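Local coordinates for nitrilotriacetate monooxygenase (Burkholderia pseudomallei, PDB 3SDO), which probably acts as an FMN-dependent monooxygenase, using molecular oxygen to oxidise its substrate, at residues 338-343 with 352-357; 12-17 with 403-408; 275-280 with 376-381. All coordinates share one frame; numbering follows the deposited sequence.

Interaction 1. Residues 338-343 with 352-357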
# COMPACT_ATOMS: atom_id res chain seq x y z
N ASP A 338 22.00 36.55 -9.17
CA ASP A 338 23.41 36.91 -9.00
C ASP A 338 24.33 35.71 -9.27
O ASP A 338 25.35 35.84 -9.94
CB ASP A 338 23.67 37.48 -7.60
CG ASP A 338 23.17 38.92 -7.44
OD1 ASP A 338 22.85 39.59 -8.45
OD2 ASP A 338 23.12 39.40 -6.28
N ASN A 339 23.98 34.54 -8.74
CA ASN A 339 24.80 33.34 -8.98
C ASN A 339 24.88 33.04 -10.47
O ASN A 339 25.94 32.71 -11.00
CB ASN A 339 24.22 32.11 -8.27
CG ASN A 339 24.30 32.19 -6.77
OD1 ASN A 339 25.06 32.99 -6.20
ND2 ASN A 339 23.52 31.34 -6.10
N ILE A 340 23.74 33.16 -11.15
CA ILE A 340 23.65 32.87 -12.57
C ILE A 340 24.53 33.84 -13.37
O ILE A 340 25.36 33.42 -14.20
CB ILE A 340 22.17 32.91 -13.04
CG1 ILE A 340 21.42 31.69 -12.48
CG2 ILE A 340 22.06 32.91 -14.56
CD1 ILE A 340 19.91 31.72 -12.69
N LYS A 341 24.39 35.13 -13.11
CA LYS A 341 25.18 36.14 -13.82
C LYS A 341 26.69 36.03 -13.53
O LYS A 341 27.51 36.22 -14.43
CB LYS A 341 24.65 37.56 -13.52
CG LYS A 341 23.27 37.84 -14.13
CD LYS A 341 22.75 39.26 -13.86
CE LYS A 341 22.28 39.44 -12.42
NZ LYS A 341 21.63 40.78 -12.16
N ARG A 342 27.06 35.69 -12.30
CA ARG A 342 28.47 35.52 -11.95
C ARG A 342 29.06 34.37 -12.76
O ARG A 342 30.14 34.49 -13.34
CB ARG A 342 28.62 35.24 -10.45
CG ARG A 342 30.06 35.25 -9.94
CD ARG A 342 30.11 35.33 -8.42
NE ARG A 342 29.18 34.39 -7.82
CZ ARG A 342 28.14 34.70 -7.04
NH1 ARG A 342 27.86 35.95 -6.68
NH2 ARG A 342 27.36 33.71 -6.61
N LEU A 343 28.34 33.25 -12.79
CA LEU A 343 28.75 32.07 -13.56
C LEU A 343 28.97 32.43 -15.03
O LEU A 343 30.02 32.14 -15.61
CB LEU A 343 27.67 31.00 -13.45
CG LEU A 343 27.88 29.67 -14.18
CD1 LEU A 343 28.76 28.74 -13.35
CD2 LEU A 343 26.51 29.04 -14.46
N ARG A 352 22.64 28.58 -23.86
CA ARG A 352 22.35 27.15 -23.72
C ARG A 352 23.10 26.59 -22.52
O ARG A 352 22.52 25.91 -21.69
CB ARG A 352 22.71 26.37 -24.99
CG ARG A 352 22.14 24.95 -25.00
CD ARG A 352 22.81 24.06 -26.04
NE ARG A 352 22.59 24.54 -27.41
CZ ARG A 352 21.56 24.21 -28.19
NH1 ARG A 352 20.60 23.39 -27.77
NH2 ARG A 352 21.48 24.73 -29.41
N GLU A 353 24.39 26.90 -22.40
CA GLU A 353 25.23 26.37 -21.31
C GLU A 353 24.74 26.90 -19.97
O GLU A 353 24.67 26.16 -19.00
CB GLU A 353 26.71 26.72 -21.51
CG GLU A 353 27.36 25.95 -22.64
CD GLU A 353 28.74 26.49 -23.04
OE1 GLU A 353 29.01 27.70 -22.87
OE2 GLU A 353 29.56 25.69 -23.54
N VAL A 354 24.36 28.18 -19.91
CA VAL A 354 23.79 28.72 -18.67
C VAL A 354 22.49 28.03 -18.32
O VAL A 354 22.31 27.62 -17.18
CB VAL A 354 23.54 30.24 -18.72
CG1 VAL A 354 22.68 30.65 -17.53
CG2 VAL A 354 24.86 30.99 -18.74
N ALA A 355 21.59 27.87 -19.30
CA ALA A 355 20.25 27.31 -19.03
C ALA A 355 20.36 25.90 -18.47
O ALA A 355 19.60 25.52 -17.57
CB ALA A 355 19.39 27.30 -20.30
N TYR A 356 21.27 25.12 -19.05
CA TYR A 356 21.44 23.71 -18.67
C TYR A 356 22.22 23.59 -17.36
O TYR A 356 21.89 22.74 -16.54
CB TYR A 356 22.07 22.89 -19.81
CG TYR A 356 21.04 22.40 -20.82
CD1 TYR A 356 20.83 23.08 -22.01
CD2 TYR A 356 20.27 21.29 -20.56
CE1 TYR A 356 19.89 22.65 -22.92
CE2 TYR A 356 19.32 20.85 -21.46
CZ TYR A 356 19.13 21.53 -22.65
OH TYR A 356 18.20 21.10 -23.56
N GLU A 357 23.23 24.43 -17.16
CA GLU A 357 23.93 24.54 -15.85
C GLU A 357 22.94 24.65 -14.70
O GLU A 357 23.03 23.92 -13.70
CB GLU A 357 24.81 25.80 -15.79
CG GLU A 357 26.19 25.62 -16.32
CD GLU A 357 27.03 24.77 -15.43
OE1 GLU A 357 26.84 24.84 -14.19
OE2 GLU A 357 27.88 24.02 -15.96
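Ile340 and Leu343, one helical turn apart on helix 334-346, meet Val354 and Glu357, which have the same spacing on helix 351-363. The first kind of contact is purely branched-aliphatic. CG2 of Ile340 comes within 3.8 Å of CG1 of Val354; the two side chains lie crosswise, and a single methyl group of each makes the contact. Both methyl groups lie anti to their own backbone N (Val354 chi1 168°), which points each at the other helix. The CA atoms of Ile340 and Val354, 7.4 Å apart, mark the closest CA approach of the two segments.

The second kind joins a methyl group to the aliphatic part of an acid. Leu343 CD2 lies 3.9 Å from Glu357 CB and the same distance from Glu357 CG, resting against the root of that side chain. Glu357 then bends at chi2 (-70°), and its OE2 makes a long, weak ion pair with Arg347.

Polar bonds are made on other sides of helix 351-363: Arg352 forms a salt bridge with Asp319, and Tyr356 OH bonds to Leu295 O. Ile340 also touches Leu304 of helix 297-307, while Val354 packs on Phe322 and Leu349. With only 168 Å² buried between the segments, this is a modest, apolar helix-helix interface, formed by two consecutive helices joined by a short connection in the helical region that follows strand 268-277.

Interaction 2. Residues 12-17 with 403-408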
# COMPACT_ATOMS: atom_id res chain seq x y z
N PHE A 12 23.92 -0.73 0.23
CA PHE A 12 23.19 0.04 -0.78
C PHE A 12 21.71 -0.16 -0.70
O PHE A 12 21.22 -1.28 -0.46
CB PHE A 12 23.63 -0.35 -2.18
CG PHE A 12 25.03 0.10 -2.50
CD1 PHE A 12 25.25 1.34 -3.04
CD2 PHE A 12 26.11 -0.72 -2.24
CE1 PHE A 12 26.54 1.77 -3.33
CE2 PHE A 12 27.38 -0.32 -2.53
CZ PHE A 12 27.60 0.95 -3.07
N GLY A 13 21.00 0.92 -0.95
CA GLY A 13 19.57 0.88 -1.24
C GLY A 13 19.35 1.47 -2.62
O GLY A 13 20.19 2.22 -3.11
N VAL A 14 18.22 1.16 -3.25
CA VAL A 14 17.88 1.78 -4.53
C VAL A 14 16.50 2.44 -4.46
O VAL A 14 15.49 1.80 -4.11
CB VAL A 14 18.01 0.79 -5.73
CG1 VAL A 14 17.10 -0.42 -5.55
CG2 VAL A 14 17.74 1.46 -7.02
N LEU A 15 16.51 3.74 -4.73
CA LEU A 15 15.31 4.52 -4.93
C LEU A 15 14.75 4.15 -6.28
O LEU A 15 15.37 4.43 -7.32
CB LEU A 15 15.61 6.03 -4.91
CG LEU A 15 14.47 6.94 -5.45
CD1 LEU A 15 13.26 6.83 -4.53
CD2 LEU A 15 14.89 8.42 -5.64
N ILE A 16 13.57 3.53 -6.32
CA ILE A 16 12.96 3.24 -7.61
C ILE A 16 11.89 4.28 -7.87
O ILE A 16 10.73 4.11 -7.49
CB ILE A 16 12.43 1.82 -7.69
CG1 ILE A 16 13.50 0.83 -7.22
CG2 ILE A 16 12.01 1.50 -9.11
CD1 ILE A 16 13.07 -0.61 -7.28
N GLN A 17 12.29 5.39 -8.48
CA GLN A 17 11.42 6.50 -8.77
C GLN A 17 10.88 6.35 -10.20
O GLN A 17 11.10 7.19 -11.05
CB GLN A 17 12.19 7.81 -8.64
CG GLN A 17 11.36 9.07 -8.55
CD GLN A 17 10.74 9.28 -7.18
OE1 GLN A 17 10.41 8.32 -6.49
NE2 GLN A 17 10.54 10.55 -6.80
N PHE A 403 19.13 2.14 -17.78
CA PHE A 403 20.58 1.98 -17.97
C PHE A 403 21.36 2.35 -16.72
O PHE A 403 22.40 1.78 -16.47
CB PHE A 403 21.10 2.75 -19.18
CG PHE A 403 21.38 4.19 -18.92
CD1 PHE A 403 22.59 4.59 -18.40
CD2 PHE A 403 20.43 5.15 -19.20
CE1 PHE A 403 22.86 5.93 -18.17
CE2 PHE A 403 20.68 6.49 -18.97
CZ PHE A 403 21.90 6.88 -18.45
N GLY A 404 20.85 3.29 -15.93
CA GLY A 404 21.52 3.68 -14.69
C GLY A 404 21.79 2.52 -13.75
O GLY A 404 22.92 2.33 -13.26
N LEU A 405 20.75 1.75 -13.44
CA LEU A 405 20.92 0.62 -12.54
C LEU A 405 21.74 -0.50 -13.20
O LEU A 405 22.58 -1.11 -12.54
CB LEU A 405 19.57 0.08 -12.09
CG LEU A 405 19.57 -1.05 -11.05
CD1 LEU A 405 20.16 -0.61 -9.72
CD2 LEU A 405 18.11 -1.50 -10.85
N ASP A 406 21.47 -0.80 -14.47
CA ASP A 406 22.22 -1.82 -15.18
C ASP A 406 23.72 -1.53 -15.10
O ASP A 406 24.51 -2.41 -14.75
CB ASP A 406 21.83 -1.90 -16.66
CG ASP A 406 20.41 -2.40 -16.87
OD1 ASP A 406 19.75 -2.83 -15.91
OD2 ASP A 406 19.95 -2.36 -18.01
N ASP A 407 24.12 -0.30 -15.44
CA ASP A 407 25.54 0.09 -15.40
C ASP A 407 26.10 -0.08 -14.01
O ASP A 407 27.24 -0.56 -13.83
CB ASP A 407 25.74 1.55 -15.79
CG ASP A 407 25.57 1.81 -17.28
OD1 ASP A 407 25.42 0.85 -18.06
OD2 ASP A 407 25.55 3.01 -17.66
N PHE A 408 25.36 0.38 -13.01
CA PHE A 408 25.87 0.36 -11.66
C PHE A 408 26.09 -1.08 -11.19
O PHE A 408 27.16 -1.41 -10.66
CB PHE A 408 24.94 1.12 -10.70
CG PHE A 408 25.43 1.12 -9.30
CD1 PHE A 408 25.01 0.15 -8.41
CD2 PHE A 408 26.36 2.07 -8.88
CE1 PHE A 408 25.50 0.12 -7.11
CE2 PHE A 408 26.85 2.05 -7.60
CZ PHE A 408 26.42 1.07 -6.71
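Leu405 is the first residue of helix 401-418 in this segment to reach the strand, touching Val14 through CD1. The gap to Val14 CG2 is 4.2 Å, a loose van der Waals contact, and the two side chains are set nearly perpendicular. Val14 CG2 is directed there by lying anti to the backbone N, with CG1 taking the place between N and the carbonyl carbon (chi1 59°). The CA atoms of Val14 and Leu405 are 8.6 Å apart, so only the side chains span the gap here.

Asp406 and Asp407 follow on another side of the helix and serve other neighbours. Asp406 OD1 is shared by salt bridges to Arg45 and Arg48 of helix 39-51, and Asp407 OD2 pairs with Lys287.

One turn beyond Leu405, Phe408 sends its ring toward Phe12. The pair is an offset edge-to-face stack: the edge of Phe408 is directed at a face of Phe12, with centroids 5.3 Å apart and planes at 64°. Phe408 CZ leads, 3.5 Å from Phe12 CE1 and 3.8 Å from Phe12 CZ, so it lies toward the rim of that face and not over its middle. With CG anti to its backbone N (chi1 -180°), the Phe408 side chain extends from the helix toward the strand.

The four touching residues are buried. Strand 11-15 pairs in parallel with strands 56-59 and 393-396 of the TIM-barrel sheet, and helix 401-418, which follows strand 393-396, packs against strand 11-15. Helix 39-51 flanks the contact through Ala49, which touches Val14, while Phe12 also packs on Leu413 and Leu416 farther along helix 401-418.

Interaction 3. Residues 275-280 with 376-381. With EDO (1,2-ethanediol), chain D.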
# COMPACT_ATOMS: atom_id res chain seq x y z
N PRO A 275 25.31 8.08 -9.58
CA PRO A 275 26.50 7.90 -10.42
C PRO A 275 26.21 7.56 -11.88
O PRO A 275 25.25 6.86 -12.18
CB PRO A 275 27.20 6.71 -9.75
CG PRO A 275 26.08 5.98 -9.06
CD PRO A 275 25.22 7.04 -8.54
N ILE A 276 27.07 8.03 -12.77
CA ILE A 276 27.00 7.73 -14.19
C ILE A 276 28.36 7.22 -14.63
O ILE A 276 29.37 7.93 -14.51
CB ILE A 276 26.65 9.00 -14.99
CG1 ILE A 276 25.34 9.62 -14.48
CG2 ILE A 276 26.59 8.70 -16.50
CD1 ILE A 276 24.92 10.90 -15.25
N VAL A 277 28.40 5.99 -15.15
CA VAL A 277 29.67 5.33 -15.41
C VAL A 277 29.78 4.94 -16.88
O VAL A 277 28.76 4.71 -17.55
CB VAL A 277 29.87 4.07 -14.52
CG1 VAL A 277 29.90 4.47 -13.02
CG2 VAL A 277 28.77 3.07 -14.76
N GLY A 278 31.01 4.93 -17.37
CA GLY A 278 31.36 4.47 -18.69
C GLY A 278 32.77 3.92 -18.62
O GLY A 278 33.47 4.12 -17.63
N ALA A 279 33.21 3.23 -19.67
CA ALA A 279 34.51 2.55 -19.66
C ALA A 279 35.64 3.55 -19.70
O ALA A 279 36.74 3.29 -19.23
CB ALA A 279 34.62 1.60 -20.85
N THR A 280 35.36 4.70 -20.31
CA THR A 280 36.28 5.81 -20.36
C THR A 280 35.52 7.00 -19.81
O THR A 280 34.29 6.98 -19.74
CB THR A 280 36.68 6.11 -21.81
OG1 THR A 280 35.50 6.30 -22.60
CG2 THR A 280 37.50 4.94 -22.40
N GLU A 376 36.22 2.29 -11.83
CA GLU A 376 37.24 2.39 -10.78
C GLU A 376 37.19 3.76 -10.12
O GLU A 376 37.22 3.85 -8.89
CB GLU A 376 38.65 2.15 -11.32
CG GLU A 376 38.99 0.73 -11.71
CD GLU A 376 39.19 -0.22 -10.55
OE1 GLU A 376 39.14 0.18 -9.36
OE2 GLU A 376 39.37 -1.42 -10.86
N ALA A 377 37.11 4.83 -10.92
CA ALA A 377 37.10 6.19 -10.34
C ALA A 377 35.88 6.42 -9.48
O ALA A 377 35.98 6.99 -8.40
CB ALA A 377 37.20 7.28 -11.44
N VAL A 378 34.72 5.97 -9.96
CA VAL A 378 33.47 6.14 -9.23
C VAL A 378 33.48 5.31 -7.93
O VAL A 378 33.02 5.77 -6.88
CB VAL A 378 32.24 5.79 -10.14
CG1 VAL A 378 30.96 5.61 -9.31
CG2 VAL A 378 32.06 6.87 -11.23
N ALA A 379 34.00 4.09 -8.01
CA ALA A 379 34.17 3.25 -6.81
C ALA A 379 35.12 3.91 -5.79
O ALA A 379 34.83 3.89 -4.59
CB ALA A 379 34.67 1.83 -7.17
N SER A 380 36.22 4.48 -6.28
CA SER A 380 37.18 5.17 -5.44
C SER A 380 36.52 6.32 -4.64
O SER A 380 36.84 6.52 -3.48
CB SER A 380 38.37 5.69 -6.24
OG SER A 380 39.24 4.62 -6.63
N GLU A 381 35.61 7.06 -5.28
CA GLU A 381 34.92 8.17 -4.62
C GLU A 381 33.94 7.66 -3.56
O GLU A 381 33.86 8.21 -2.46
CB GLU A 381 34.20 9.03 -5.66
CG GLU A 381 33.46 10.23 -5.11
CD GLU A 381 34.37 11.33 -4.55
OE1 GLU A 381 35.62 11.21 -4.62
OE2 GLU A 381 33.82 12.33 -4.04
C1 EDO D . 40.37 -3.81 -8.45
O1 EDO D . 39.32 -3.27 -9.30
C2 EDO D . 41.57 -2.88 -8.25
O2 EDO D . 41.20 -1.53 -7.92
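The flat group here, the carboxylate of Glu376, is turned toward a bound 1,2-ethanediol, probably from the crystallisation liquor. The diol O2 donates to Glu376 OE1 over 3.0 Å, from a position about 1.8 Å above the carboxylate plane. Its O1 sits so close to OE2 that the detail of that bond is doubtful. OE1 also has a protein partner, in a salt bridge with Arg419. The puckered ring of Pro275 meets the helix at a corner, its CB lying 3.9 Å from Val378 CG1; Leu398 also touches this proline.

Val378 carries the whole helix side of the packing. Its CG2 approaches Val277 CG1 to 3.7 Å, and its CG1 is 4.0 Å from the same Val277 methyl, so this methyl faces both branches of Val378. The two valines meet at roughly 90°. Val378 has CG1 anti to the backbone N and CG2 anti to the carbonyl carbon (chi1 166°), which presents both methyl groups to the strand.

Pro275 and Val277, two positions apart, direct their CB atoms to the helix, whereas Ile276 between them has its CB directed away, and its side chain touches Lys287 and Tyr288 of helix 281-292. This is strand-on-helix packing in a TIM-barrel-like fold: strand 268-277 runs parallel to strand 372-373, which leads directly into helix 375-387. The backbone of Ile276 bonds to Phe371 and Gly373, tying the strand to that lead-in. Val277 also touches Val412 of helix 401-418, and its O accepts a hydrogen bond from Lys287 NZ. Past the strand, Thr280 OG1 caps helix 281-292 by bonding to Glu283 N.

In the fold
Interactions 2 and 3 are neighbours on the parallel sheet, with centres 14 Å apart. They touch where Asp407 CB meets Val277 CG2 at 3.5 Å and Phe408 CD2 meets Pro275 CG at 3.9 Å, so helix 401-418 bridges strands 11-15 and 268-277. Interaction 1 stands apart among helices, its centre 30 Å from that of interaction 2 and 27 Å from that of interaction 3. Along the chain the loops are nested: interaction 2 joins the N-terminal strand to a late helix, interaction 3 lies within that loop, and interaction 1 within interaction 3. Strand 11-15 pairs in parallel with the late strand 393-396, which closes the barrel, while a helical excursion leaves after strand 268-277 and returns at strand 372-373.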